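PDB 5JBD: inactive glucansucrase from Lactobacillus reuteri, which belongs to glycosyl hydrolase family 70, a family of large multidomain proteins built round a TIM barrel, and carries a bound calcium ion. Local coordinates for residues F346-N351 and G363-N368; N351-A356 and Q443-A448; N357-I362 and V541-N546. All blocks are in the same frame, centred on the assembly; numbering follows the deposited sequence.

Contact 1: residues F346-N351 and G363-N368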
ATOM      1  N   PHE A 346       8.918  14.607  -8.055  1.00 21.95           N
ATOM      2  CA  PHE A 346       9.669  13.347  -8.044  1.00 22.76           C
ATOM      3  C   PHE A 346      10.067  12.878  -9.449  1.00 22.11           C
ATOM      4  O   PHE A 346      11.236  12.560  -9.691  1.00 20.67           O
ATOM      5  CB  PHE A 346       8.877  12.243  -7.320  1.00 23.21           C
ATOM      6  CG  PHE A 346       9.385  10.859  -7.605  1.00 23.43           C
ATOM      7  CD1 PHE A 346      10.529  10.385  -6.977  1.00 24.34           C
ATOM      8  CD2 PHE A 346       8.737  10.045  -8.527  1.00 23.64           C
ATOM      9  CE1 PHE A 346      11.010   9.103  -7.249  1.00 24.51           C
ATOM     10  CE2 PHE A 346       9.216   8.771  -8.810  1.00 24.82           C
ATOM     11  CZ  PHE A 346      10.354   8.308  -8.180  1.00 24.46           C
ATOM     12  N   TYR A 347       9.102  12.854 -10.373  1.00 22.33           N
ATOM     13  CA  TYR A 347       9.391  12.442 -11.743  1.00 23.22           C
ATOM     14  C   TYR A 347      10.373  13.403 -12.420  1.00 23.30           C
ATOM     15  O   TYR A 347      11.262  12.965 -13.138  1.00 23.26           O
ATOM     16  CB  TYR A 347       8.119  12.237 -12.573  1.00 23.80           C
ATOM     17  CG  TYR A 347       7.329  11.044 -12.084  1.00 24.70           C
ATOM     18  CD1 TYR A 347       7.828   9.738 -12.225  1.00 26.30           C
ATOM     19  CD2 TYR A 347       6.113  11.213 -11.410  1.00 26.61           C
ATOM     20  CE1 TYR A 347       7.122   8.640 -11.731  1.00 26.28           C
ATOM     21  CE2 TYR A 347       5.402  10.126 -10.919  1.00 26.72           C
ATOM     22  CZ  TYR A 347       5.909   8.843 -11.080  1.00 27.29           C
ATOM     23  OH  TYR A 347       5.191   7.783 -10.585  1.00 25.52           O
ATOM     24  N   THR A 348      10.247  14.696 -12.140  1.00 22.76           N
ATOM     25  CA  THR A 348      11.176  15.683 -12.680  1.00 22.62           C
ATOM     26  C   THR A 348      12.603  15.455 -12.167  1.00 22.14           C
ATOM     27  O   THR A 348      13.563  15.437 -12.953  1.00 23.26           O
ATOM     28  CB  THR A 348      10.689  17.111 -12.370  1.00 22.01           C
ATOM     29  OG1 THR A 348       9.461  17.347 -13.081  1.00 22.13           O
ATOM     30  CG2 THR A 348      11.713  18.153 -12.792  1.00 22.30           C
ATOM     31  N   LEU A 349      12.739  15.291 -10.866  1.00 22.52           N
ATOM     32  CA  LEU A 349      14.041  14.978 -10.279  1.00 23.15           C
ATOM     33  C   LEU A 349      14.662  13.743 -10.943  1.00 23.17           C
ATOM     34  O   LEU A 349      15.831  13.778 -11.329  1.00 23.16           O
ATOM     35  CB  LEU A 349      13.924  14.759  -8.776  1.00 23.33           C
ATOM     36  CG  LEU A 349      13.670  16.013  -7.933  1.00 23.91           C
ATOM     37  CD1 LEU A 349      13.210  15.633  -6.531  1.00 23.02           C
ATOM     38  CD2 LEU A 349      14.904  16.904  -7.850  1.00 24.17           C
ATOM     39  N   GLU A 350      13.877  12.677 -11.105  1.00 23.51           N
ATOM     40  CA  GLU A 350      14.385  11.444 -11.731  1.00 24.26           C
ATOM     41  C   GLU A 350      14.684  11.598 -13.229  1.00 25.69           C
ATOM     42  O   GLU A 350      15.720  11.096 -13.712  1.00 25.08           O
ATOM     43  CB  GLU A 350      13.450  10.251 -11.474  1.00 24.50           C
ATOM     44  CG  GLU A 350      13.336   9.891  -9.985  1.00 23.94           C
ATOM     45  CD  GLU A 350      13.303   8.392  -9.683  1.00 25.47           C
ATOM     46  OE1 GLU A 350      12.727   7.621 -10.481  1.00 23.98           O
ATOM     47  OE2 GLU A 350      13.828   7.998  -8.611  1.00 21.70           O
ATOM     48  N   ASN A 351      13.810  12.303 -13.960  1.00 24.35           N
ATOM     49  CA  ASN A 351      14.011  12.462 -15.392  1.00 24.55           C
ATOM     50  C   ASN A 351      15.168  13.419 -15.700  1.00 23.60           C
ATOM     51  O   ASN A 351      15.819  13.266 -16.726  1.00 24.56           O
ATOM     52  CB  ASN A 351      12.743  12.956 -16.134  1.00 25.09           C
ATOM     53  CG  ASN A 351      11.557  11.989 -16.060  1.00 26.00           C
ATOM     54  OD1 ASN A 351      10.384  12.350 -16.339  1.00 27.75           O
ATOM     55  ND2 ASN A 351      11.842  10.780 -15.718  1.00 25.19           N
ATOM     56  N   GLY A 363      16.446  22.914 -16.669  1.00 22.17           N
ATOM     57  CA  GLY A 363      15.370  23.886 -16.455  1.00 21.86           C
ATOM     58  C   GLY A 363      14.018  23.321 -16.031  1.00 21.49           C
ATOM     59  O   GLY A 363      13.180  24.056 -15.497  1.00 20.09           O
ATOM     60  N   ASN A 364      13.784  22.037 -16.290  1.00 21.72           N
ATOM     61  CA  ASN A 364      12.569  21.368 -15.811  1.00 22.70           C
ATOM     62  C   ASN A 364      12.418  21.414 -14.283  1.00 21.72           C
ATOM     63  O   ASN A 364      11.306  21.407 -13.794  1.00 21.63           O
ATOM     64  CB  ASN A 364      12.490  19.918 -16.297  1.00 24.52           C
ATOM     65  CG  ASN A 364      12.181  19.801 -17.780  1.00 27.68           C
ATOM     66  OD1 ASN A 364      12.342  20.745 -18.545  1.00 31.71           O
ATOM     67  ND2 ASN A 364      11.757  18.611 -18.196  1.00 30.17           N
ATOM     68  N   LEU A 365      13.516  21.484 -13.539  1.00 21.06           N
ATOM     69  CA  LEU A 365      13.450  21.652 -12.072  1.00 20.78           C
ATOM     70  C   LEU A 365      12.756  22.958 -11.634  1.00 21.09           C
ATOM     71  O   LEU A 365      12.232  23.052 -10.522  1.00 19.37           O
ATOM     72  CB  LEU A 365      14.854  21.597 -11.462  1.00 20.94           C
ATOM     73  CG  LEU A 365      15.626  20.280 -11.639  1.00 21.33           C
ATOM     74  CD1 LEU A 365      17.108  20.455 -11.388  1.00 21.15           C
ATOM     75  CD2 LEU A 365      15.054  19.202 -10.735  1.00 21.94           C
ATOM     76  N   ILE A 366      12.760  23.956 -12.514  1.00 20.64           N
ATOM     77  CA  ILE A 366      12.158  25.238 -12.245  1.00 20.81           C
ATOM     78  C   ILE A 366      10.646  25.175 -12.438  1.00 20.34           C
ATOM     79  O   ILE A 366       9.891  25.686 -11.610  1.00 20.06           O
ATOM     80  CB  ILE A 366      12.742  26.344 -13.172  1.00 21.77           C
ATOM     81  CG1 ILE A 366      14.262  26.447 -13.009  1.00 21.95           C
ATOM     82  CG2 ILE A 366      12.103  27.695 -12.850  1.00 23.41           C
ATOM     83  CD1 ILE A 366      14.973  27.310 -14.039  1.00 22.87           C
ATOM     84  N   THR A 367      10.216  24.534 -13.525  1.00 20.51           N
ATOM     85  CA  THR A 367       8.829  24.616 -13.984  1.00 22.10           C
ATOM     86  C   THR A 367       7.946  23.375 -13.745  1.00 22.44           C
ATOM     87  O   THR A 367       6.726  23.507 -13.659  1.00 22.14           O
ATOM     88  CB  THR A 367       8.809  24.871 -15.496  1.00 21.58           C
ATOM     89  OG1 THR A 367       9.531  23.831 -16.156  1.00 22.04           O
ATOM     90  CG2 THR A 367       9.474  26.201 -15.831  1.00 23.21           C
ATOM     91  N   ASN A 368       8.543  22.180 -13.660  1.00 22.48           N
ATOM     92  CA  ASN A 368       7.760  20.926 -13.733  1.00 23.02           C
ATOM     93  C   ASN A 368       7.511  20.343 -12.337  1.00 22.14           C
ATOM     94  O   ASN A 368       8.045  19.301 -11.946  1.00 21.96           O
ATOM     95  CB  ASN A 368       8.409  19.950 -14.721  1.00 22.88           C
ATOM     96  CG  ASN A 368       8.400  20.482 -16.160  1.00 24.55           C
ATOM     97  OD1 ASN A 368       7.919  21.588 -16.435  1.00 24.38           O
ATOM     98  ND2 ASN A 368       8.917  19.691 -17.083  1.00 23.18           N
TER
HETATM   99  O   HOH W   1       9.498  17.131 -15.631  1.00 34.20           O
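The hydroxyl of Thr348 lies among three polar groups. Its OG1 is 2.7 Å from the backbone O of Asn368 and also lies within hydrogen-bonding reach of Gly344 O in its own helix. The hydroxyl has one proton, which can serve only one of these carbonyls at a time. A water donates to the same Thr348 OG1 at 2.6 Å. That water in turn accepts from Asn368 ND2 at 3.0 Å. Asn368 therefore meets Thr348 twice, directly through its backbone carbonyl and through the water at its side-chain amide. The Thr348 and Asn368 side chains cross at about a right angle. The amide of Asn368 has a second tie: Thr367 OG1 donates to Asn368 OD1 at 2.8 Å, from 61° above the carbonyl plane.

The methyl of Thr348 faces the short helix. OG1 stands beside the backbone N (chi1 -66°), while CG2 is anti to that N. CG2 lies 3.4 Å from Asn364 O. This carbonyl also accepts the backbone N-H of Asn368, the first residue to leave helical geometry after the short helix. The apolar contact of Thr348 CG2 is with Leu365 CD2, 4.1 Å away. The same branch of Leu365 touches Leu349, CD2 to CD2 at 3.7 Å, and these two side chains again cross at about a right angle. The polar link thus lies at the end of helix 364-367, and the leucine pair lies one turn back.

Helix 343-354 follows strand 340-341 of the barrel, and Phe346 stacks on Phe388 of strand 385-388. Leu349 also packs on helix 446-455, through Gln449 and Ile452. Leu365 touches Met503 of strand 501-505 in the antiparallel sheet.

Contact 2: residues N351-A356 and Q443-A448. With ACT (acetate ion), chain E.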
ATOM      1  N   ASN A 351      13.810  12.303 -13.960  1.00 24.35           N
ATOM      2  CA  ASN A 351      14.011  12.462 -15.392  1.00 24.55           C
ATOM      3  C   ASN A 351      15.168  13.419 -15.700  1.00 23.60           C
ATOM      4  O   ASN A 351      15.819  13.266 -16.726  1.00 24.56           O
ATOM      5  CB  ASN A 351      12.743  12.956 -16.134  1.00 25.09           C
ATOM      6  CG  ASN A 351      11.557  11.989 -16.060  1.00 26.00           C
ATOM      7  OD1 ASN A 351      10.384  12.350 -16.339  1.00 27.75           O
ATOM      8  ND2 ASN A 351      11.842  10.780 -15.718  1.00 25.19           N
ATOM      9  N   VAL A 352      15.426  14.397 -14.828  1.00 24.18           N
ATOM     10  CA  VAL A 352      16.473  15.410 -15.070  1.00 23.99           C
ATOM     11  C   VAL A 352      17.829  14.977 -14.528  1.00 24.09           C
ATOM     12  O   VAL A 352      18.845  15.137 -15.209  1.00 23.96           O
ATOM     13  CB  VAL A 352      16.094  16.778 -14.467  1.00 24.54           C
ATOM     14  CG1 VAL A 352      17.234  17.789 -14.540  1.00 24.72           C
ATOM     15  CG2 VAL A 352      14.871  17.343 -15.170  1.00 24.44           C
ATOM     16  N   LEU A 353      17.843  14.449 -13.307  1.00 23.48           N
ATOM     17  CA  LEU A 353      19.073  14.129 -12.593  1.00 23.80           C
ATOM     18  C   LEU A 353      19.395  12.638 -12.474  1.00 24.86           C
ATOM     19  O   LEU A 353      20.559  12.269 -12.389  1.00 26.34           O
ATOM     20  CB  LEU A 353      19.018  14.740 -11.187  1.00 24.30           C
ATOM     21  CG  LEU A 353      18.924  16.267 -11.105  1.00 24.02           C
ATOM     22  CD1 LEU A 353      18.644  16.729  -9.684  1.00 23.48           C
ATOM     23  CD2 LEU A 353      20.190  16.914 -11.631  1.00 25.96           C
ATOM     24  N   GLY A 354      18.370  11.794 -12.445  1.00 25.71           N
ATOM     25  CA  GLY A 354      18.523  10.389 -12.079  1.00 26.13           C
ATOM     26  C   GLY A 354      18.791   9.361 -13.167  1.00 27.14           C
ATOM     27  O   GLY A 354      19.264   8.256 -12.864  1.00 27.70           O
ATOM     28  N   ARG A 355      18.482   9.679 -14.418  1.00 26.55           N
ATOM     29  CA  ARG A 355      18.720   8.745 -15.522  1.00 28.06           C
ATOM     30  C   ARG A 355      20.212   8.652 -15.857  1.00 28.85           C
ATOM     31  O   ARG A 355      20.987   9.581 -15.574  1.00 26.94           O
ATOM     32  CB  ARG A 355      17.977   9.181 -16.775  1.00 28.81           C
ATOM     33  CG  ARG A 355      16.476   9.015 -16.754  1.00 29.50           C
ATOM     34  CD  ARG A 355      15.891   9.601 -18.036  1.00 29.40           C
ATOM     35  NE  ARG A 355      14.503   9.212 -18.211  1.00 29.98           N
ATOM     36  CZ  ARG A 355      13.520   9.971 -18.705  1.00 30.77           C
ATOM     37  NH1 ARG A 355      13.727  11.224 -19.117  1.00 29.78           N
ATOM     38  NH2 ARG A 355      12.282   9.454 -18.764  1.00 31.00           N
ATOM     39  N   ALA A 356      20.596   7.535 -16.471  1.00 29.08           N
ATOM     40  CA  ALA A 356      21.937   7.393 -17.071  1.00 32.71           C
ATOM     41  C   ALA A 356      22.068   8.224 -18.352  1.00 34.08           C
ATOM     42  O   ALA A 356      23.038   8.963 -18.533  1.00 35.37           O
ATOM     43  CB  ALA A 356      22.223   5.932 -17.383  1.00 32.83           C
ATOM     44  N   GLN A 443      19.545   5.169  -9.035  1.00 28.88           N
ATOM     45  CA  GLN A 443      19.466   6.577  -9.425  1.00 27.95           C
ATOM     46  C   GLN A 443      20.814   7.255  -9.428  1.00 27.57           C
ATOM     47  O   GLN A 443      21.602   7.078  -8.516  1.00 28.54           O
ATOM     48  CB  GLN A 443      18.536   7.336  -8.459  1.00 26.95           C
ATOM     49  CG  GLN A 443      17.077   7.038  -8.687  1.00 26.93           C
ATOM     50  CD  GLN A 443      16.566   7.722  -9.926  1.00 27.26           C
ATOM     51  OE1 GLN A 443      16.273   7.085 -10.938  1.00 29.32           O
ATOM     52  NE2 GLN A 443      16.466   9.021  -9.859  1.00 26.18           N
ATOM     53  N   TYR A 444      21.058   8.066 -10.459  1.00 29.01           N
ATOM     54  CA  TYR A 444      22.184   8.997 -10.476  1.00 27.14           C
ATOM     55  C   TYR A 444      21.852  10.242  -9.638  1.00 26.95           C
ATOM     56  O   TYR A 444      20.683  10.560  -9.415  1.00 27.49           O
ATOM     57  CB  TYR A 444      22.496   9.421 -11.909  1.00 28.50           C
ATOM     58  CG  TYR A 444      23.170   8.363 -12.766  1.00 28.20           C
ATOM     59  CD1 TYR A 444      22.468   7.248 -13.226  1.00 29.76           C
ATOM     60  CD2 TYR A 444      24.504   8.481 -13.110  1.00 29.67           C
ATOM     61  CE1 TYR A 444      23.092   6.269 -13.991  1.00 30.89           C
ATOM     62  CE2 TYR A 444      25.138   7.517 -13.888  1.00 30.95           C
ATOM     63  CZ  TYR A 444      24.428   6.413 -14.322  1.00 31.79           C
ATOM     64  OH  TYR A 444      25.066   5.453 -15.097  1.00 34.94           O
ATOM     65  N   ASN A 445      22.893  10.927  -9.184  1.00 25.44           N
ATOM     66  CA  ASN A 445      22.777  12.239  -8.545  1.00 25.95           C
ATOM     67  C   ASN A 445      21.844  12.302  -7.335  1.00 25.17           C
ATOM     68  O   ASN A 445      21.082  13.268  -7.188  1.00 24.25           O
ATOM     69  CB  ASN A 445      22.340  13.292  -9.596  1.00 24.55           C
ATOM     70  CG  ASN A 445      23.465  13.708 -10.527  1.00 25.51           C
ATOM     71  OD1 ASN A 445      24.539  14.186 -10.100  1.00 26.02           O
ATOM     72  ND2 ASN A 445      23.208  13.595 -11.815  1.00 25.54           N
ATOM     73  N   VAL A 446      21.896  11.298  -6.459  1.00 25.19           N
ATOM     74  CA  VAL A 446      21.014  11.288  -5.288  1.00 24.98           C
ATOM     75  C   VAL A 446      21.259  12.509  -4.376  1.00 24.48           C
ATOM     76  O   VAL A 446      20.290  13.171  -3.956  1.00 22.27           O
ATOM     77  CB  VAL A 446      21.061   9.939  -4.527  1.00 25.26           C
ATOM     78  CG1 VAL A 446      20.258  10.005  -3.228  1.00 25.95           C
ATOM     79  CG2 VAL A 446      20.493   8.835  -5.418  1.00 25.19           C
ATOM     80  N   PRO A 447      22.532  12.839  -4.093  1.00 23.96           N
ATOM     81  CA  PRO A 447      22.790  14.038  -3.288  1.00 24.61           C
ATOM     82  C   PRO A 447      22.207  15.331  -3.871  1.00 23.78           C
ATOM     83  O   PRO A 447      21.596  16.106  -3.134  1.00 23.37           O
ATOM     84  CB  PRO A 447      24.313  14.102  -3.228  1.00 25.20           C
ATOM     85  CG  PRO A 447      24.741  12.674  -3.317  1.00 25.61           C
ATOM     86  CD  PRO A 447      23.771  12.074  -4.316  1.00 25.45           C
ATOM     87  N   ALA A 448      22.344  15.530  -5.177  1.00 24.63           N
ATOM     88  CA  ALA A 448      21.766  16.719  -5.823  1.00 24.39           C
ATOM     89  C   ALA A 448      20.228  16.711  -5.806  1.00 24.14           C
ATOM     90  O   ALA A 448      19.605  17.770  -5.653  1.00 24.10           O
ATOM     91  CB  ALA A 448      22.307  16.876  -7.253  1.00 25.40           C
TER
HETATM   92  C   ACT E1703      12.668   5.532 -17.951  1.00 58.28           C
HETATM   93  O   ACT E1703      11.710   5.889 -18.666  1.00 59.11           O
HETATM   94  OXT ACT E1703      13.259   6.334 -17.198  1.00 52.07           O
HETATM   95  CH3 ACT E1703      13.121   4.101 -18.006  1.00 61.63           C
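Two straight hydrogen bonds join the carbonyls of Leu353 and Gly354, in the C-terminal part of helix 343-354, to Tyr444 and Asn445, just ahead of helix 446-455. Both helices belong to the TIM-barrel domain. Asn445 ND2 donates to Leu353 O at 3.0 Å, with an angle of 169° at the hydrogen. The acceptor lies in the amide plane, and the donor sits on a carbonyl lone pair. Tyr444 N donates to Gly354 O, also at 3.0 Å and 172°. Asn445 holds the N-cap position of its helix, but its side chain makes no capping bond. Its OD1 accepts from Ser610 N instead, so the amide is held at both ends.

Gly354 adds a CA-H...O contact, its CA 3.4 Å from Tyr444 O. The helix has a wider pi-type turn here. Leu353 CB packs 4.0 Å from Asn445 CB, and Leu353 CD1 reaches Ala448. Ala356 CB lies 3.5 Å from CE1 of the Tyr444 ring, whose OH bonds Lys439 O.

The CB of Arg355 points away from segment 443-448, although its backbone O lies beside the Tyr444 ring. Asn351 ND2 sits above one guanidinium face, toward its rim. An acetate ion, probably from the crystallisation liquor, lies at the guanidinium edge, where its OXT accepts from Arg355 NE at 3.3 Å.

Contact 3: residues N357-I362 and V541-N546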
ATOM      1  N   ASN A 357      21.066   8.091 -19.222  1.00 35.81           N
ATOM      2  CA  ASN A 357      21.015   8.733 -20.548  1.00 38.25           C
ATOM      3  C   ASN A 357      19.666   9.420 -20.751  1.00 35.26           C
ATOM      4  O   ASN A 357      18.727   9.175 -19.986  1.00 34.37           O
ATOM      5  CB  ASN A 357      21.153   7.657 -21.619  1.00 40.39           C
ATOM      6  CG  ASN A 357      22.485   6.945 -21.566  1.00 47.00           C
ATOM      7  OD1 ASN A 357      22.570   5.794 -21.972  1.00 51.86           O
ATOM      8  ND2 ASN A 357      23.524   7.605 -21.041  1.00 49.03           N
ATOM      9  N   ASN A 358      19.560  10.242 -21.796  1.00 35.26           N
ATOM     10  CA  ASN A 358      18.291  10.902 -22.156  1.00 34.40           C
ATOM     11  C   ASN A 358      17.725  11.688 -20.974  1.00 28.94           C
ATOM     12  O   ASN A 358      16.533  11.592 -20.669  1.00 29.65           O
ATOM     13  CB  ASN A 358      17.253   9.873 -22.658  1.00 36.35           C
ATOM     14  CG  ASN A 358      17.660   9.233 -23.981  1.00 40.97           C
ATOM     15  OD1 ASN A 358      17.931   9.921 -24.978  1.00 44.44           O
ATOM     16  ND2 ASN A 358      17.714   7.901 -23.995  1.00 42.95           N
ATOM     17  N   ARG A 359      18.593  12.440 -20.301  1.00 27.21           N
ATOM     18  CA  ARG A 359      18.164  13.323 -19.201  1.00 26.67           C
ATOM     19  C   ARG A 359      17.396  14.515 -19.758  1.00 26.11           C
ATOM     20  O   ARG A 359      17.815  15.103 -20.751  1.00 25.96           O
ATOM     21  CB  ARG A 359      19.358  13.847 -18.406  1.00 26.83           C
ATOM     22  CG  ARG A 359      20.025  12.765 -17.589  1.00 27.50           C
ATOM     23  CD  ARG A 359      21.272  13.260 -16.888  1.00 28.24           C
ATOM     24  NE  ARG A 359      21.913  12.141 -16.198  1.00 29.59           N
ATOM     25  CZ  ARG A 359      23.158  12.112 -15.723  1.00 30.51           C
ATOM     26  NH1 ARG A 359      23.962  13.165 -15.799  1.00 30.65           N
ATOM     27  NH2 ARG A 359      23.592  10.999 -15.132  1.00 32.69           N
ATOM     28  N   ASP A 360      16.268  14.846 -19.131  1.00 26.21           N
ATOM     29  CA  ASP A 360      15.542  16.065 -19.455  1.00 25.81           C
ATOM     30  C   ASP A 360      16.377  17.272 -19.039  1.00 25.54           C
ATOM     31  O   ASP A 360      17.314  17.148 -18.245  1.00 27.16           O
ATOM     32  CB  ASP A 360      14.188  16.113 -18.761  1.00 24.70           C
ATOM     33  CG  ASP A 360      13.199  15.046 -19.267  1.00 25.09           C
ATOM     34  OD1 ASP A 360      13.500  14.256 -20.190  1.00 25.32           O
ATOM     35  OD2 ASP A 360      12.070  15.036 -18.735  1.00 24.78           O
ATOM     36  N   ASN A 361      16.066  18.431 -19.616  1.00 24.39           N
ATOM     37  CA  ASN A 361      16.845  19.628 -19.373  1.00 24.16           C
ATOM     38  C   ASN A 361      16.776  20.080 -17.913  1.00 23.58           C
ATOM     39  O   ASN A 361      15.736  19.962 -17.260  1.00 23.16           O
ATOM     40  CB  ASN A 361      16.386  20.769 -20.284  1.00 26.10           C
ATOM     41  CG  ASN A 361      17.317  21.957 -20.223  1.00 26.89           C
ATOM     42  OD1 ASN A 361      17.049  22.938 -19.518  1.00 27.30           O
ATOM     43  ND2 ASN A 361      18.445  21.855 -20.917  1.00 27.67           N
ATOM     44  N   ILE A 362      17.899  20.601 -17.421  1.00 23.80           N
ATOM     45  CA  ILE A 362      18.016  21.137 -16.063  1.00 23.70           C
ATOM     46  C   ILE A 362      16.889  22.133 -15.694  1.00 22.56           C
ATOM     47  O   ILE A 362      16.433  22.185 -14.544  1.00 20.67           O
ATOM     48  CB  ILE A 362      19.419  21.772 -15.850  1.00 24.24           C
ATOM     49  CG1 ILE A 362      19.818  21.787 -14.366  1.00 25.30           C
ATOM     50  CG2 ILE A 362      19.499  23.172 -16.458  1.00 25.19           C
ATOM     51  CD1 ILE A 362      20.155  20.421 -13.792  1.00 26.45           C
ATOM     52  N   VAL A 541      23.426  22.975  -9.208  1.00 23.72           N
ATOM     53  CA  VAL A 541      23.240  21.642  -9.721  1.00 24.07           C
ATOM     54  C   VAL A 541      23.341  21.611 -11.241  1.00 26.05           C
ATOM     55  O   VAL A 541      22.627  22.351 -11.924  1.00 26.04           O
ATOM     56  CB  VAL A 541      21.869  21.094  -9.291  1.00 24.61           C
ATOM     57  CG1 VAL A 541      21.603  19.738  -9.937  1.00 25.29           C
ATOM     58  CG2 VAL A 541      21.809  21.002  -7.777  1.00 23.96           C
ATOM     59  N   GLY A 542      24.220  20.737 -11.753  1.00 26.81           N
ATOM     60  CA  GLY A 542      24.358  20.464 -13.195  1.00 26.78           C
ATOM     61  C   GLY A 542      24.181  18.989 -13.499  1.00 27.59           C
ATOM     62  O   GLY A 542      24.476  18.152 -12.644  1.00 27.94           O
ATOM     63  N   ASN A 543      23.650  18.667 -14.681  1.00 27.08           N
ATOM     64  CA  ASN A 543      23.380  17.270 -15.057  1.00 26.60           C
ATOM     65  C   ASN A 543      24.140  16.821 -16.319  1.00 26.03           C
ATOM     66  O   ASN A 543      23.747  15.847 -16.963  1.00 26.45           O
ATOM     67  CB  ASN A 543      21.869  17.028 -15.216  1.00 26.03           C
ATOM     68  CG  ASN A 543      21.280  17.660 -16.472  1.00 25.94           C
ATOM     69  OD1 ASN A 543      21.898  18.502 -17.110  1.00 25.08           O
ATOM     70  ND2 ASN A 543      20.068  17.226 -16.837  1.00 26.51           N
ATOM     71  N   ASP A 544      25.213  17.526 -16.665  1.00 27.21           N
ATOM     72  CA  ASP A 544      26.079  17.153 -17.800  1.00 28.63           C
ATOM     73  C   ASP A 544      27.470  16.846 -17.250  1.00 30.16           C
ATOM     74  O   ASP A 544      28.211  17.746 -16.847  1.00 29.29           O
ATOM     75  CB  ASP A 544      26.119  18.274 -18.855  1.00 30.46           C
ATOM     76  CG  ASP A 544      27.137  18.020 -19.974  1.00 30.81           C
ATOM     77  OD1 ASP A 544      27.630  16.885 -20.139  1.00 30.52           O
ATOM     78  OD2 ASP A 544      27.440  18.976 -20.698  1.00 30.82           O
ATOM     79  N   SER A 545      27.815  15.558 -17.248  1.00 33.19           N
ATOM     80  CA  SER A 545      29.072  15.078 -16.682  1.00 35.24           C
ATOM     81  C   SER A 545      30.315  15.488 -17.484  1.00 36.91           C
ATOM     82  O   SER A 545      31.427  15.348 -16.989  1.00 38.23           O
ATOM     83  CB  SER A 545      29.015  13.550 -16.542  1.00 36.83           C
ATOM     84  OG  SER A 545      28.824  12.916 -17.802  1.00 38.73           O
ATOM     85  N   ASN A 546      30.116  15.998 -18.704  1.00 36.56           N
ATOM     86  CA  ASN A 546      31.190  16.525 -19.546  1.00 38.29           C
ATOM     87  C   ASN A 546      31.254  18.062 -19.604  1.00 36.08           C
ATOM     88  O   ASN A 546      32.029  18.619 -20.383  1.00 35.49           O
ATOM     89  CB  ASN A 546      31.048  15.956 -20.971  1.00 39.95           C
ATOM     90  CG  ASN A 546      31.101  14.435 -20.999  1.00 42.37           C
ATOM     91  OD1 ASN A 546      30.219  13.783 -21.543  1.00 43.44           O
ATOM     92  ND2 ASN A 546      32.126  13.870 -20.385  1.00 43.74           N
TER
HETATM   93  O   HOH W   2      20.174  19.802 -18.853  1.00 25.58           O
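Arg359 and Asn543 meet at the seam between the barrel domain and the antiparallel beta-sheet domain. Arg359 lies in the loop between helices 343-354 and 364-367, and Asn543 directly follows strand 537-542. Arg359 NH1 donates to the backbone O of Asn543 at 2.9 Å, with 157° at the hydrogen. The acceptor lies in the guanidinium plane, while the donor sits 54° above the carbonyl plane. The other nitrogens of this group are also used: NE bonds Arg355 O and NH2 bonds Ser610 OG. Next along the chain, Asp544 OD1 accepts from Asn546 N at 3.0 Å, forming an Asx turn.

The Asn543 side chain slides past that of Arg359 in the opposite direction. Its ND2 donates to Val352 O and makes a weak bond to Asp360 O at 3.1 Å. A water accepts from Ile362 N and donates to Asn543 OD1, with its oxygen 2.8 Å from OD1.

Ile362 CD1 packs 4.0 Å from Asn543 CG. It also makes an apolar contact with Val541 CG1 at 4.2 Å. Val541 also touches Leu353 and Ala448 of the barrel helices. The arrangement is that of a barrel loop docked on the end of a strand of the antiparallel sheet.

In the fold
The three contacts lie along helix 343-354 and the loop after it. Contacts 1 and 2 share that helix and its residue Asn351, and both are largely buried. Contact 3 is only partly buried and lies farther from the centre of the chain. Contact 1 combines a water-assisted hydroxyl with a leucine pair. Contact 2 relies on straight bonds to backbone carbonyls of the helix. Contact 3 uses a guanidinium and an amide to join a loop to the antiparallel sheet. Asp360 N probably bonds Asn351 O, linking contact 3 to the residue that the other two share. Val352 packs against Asn364 and Leu365 of contact 1 and against Asn361 of contact 3.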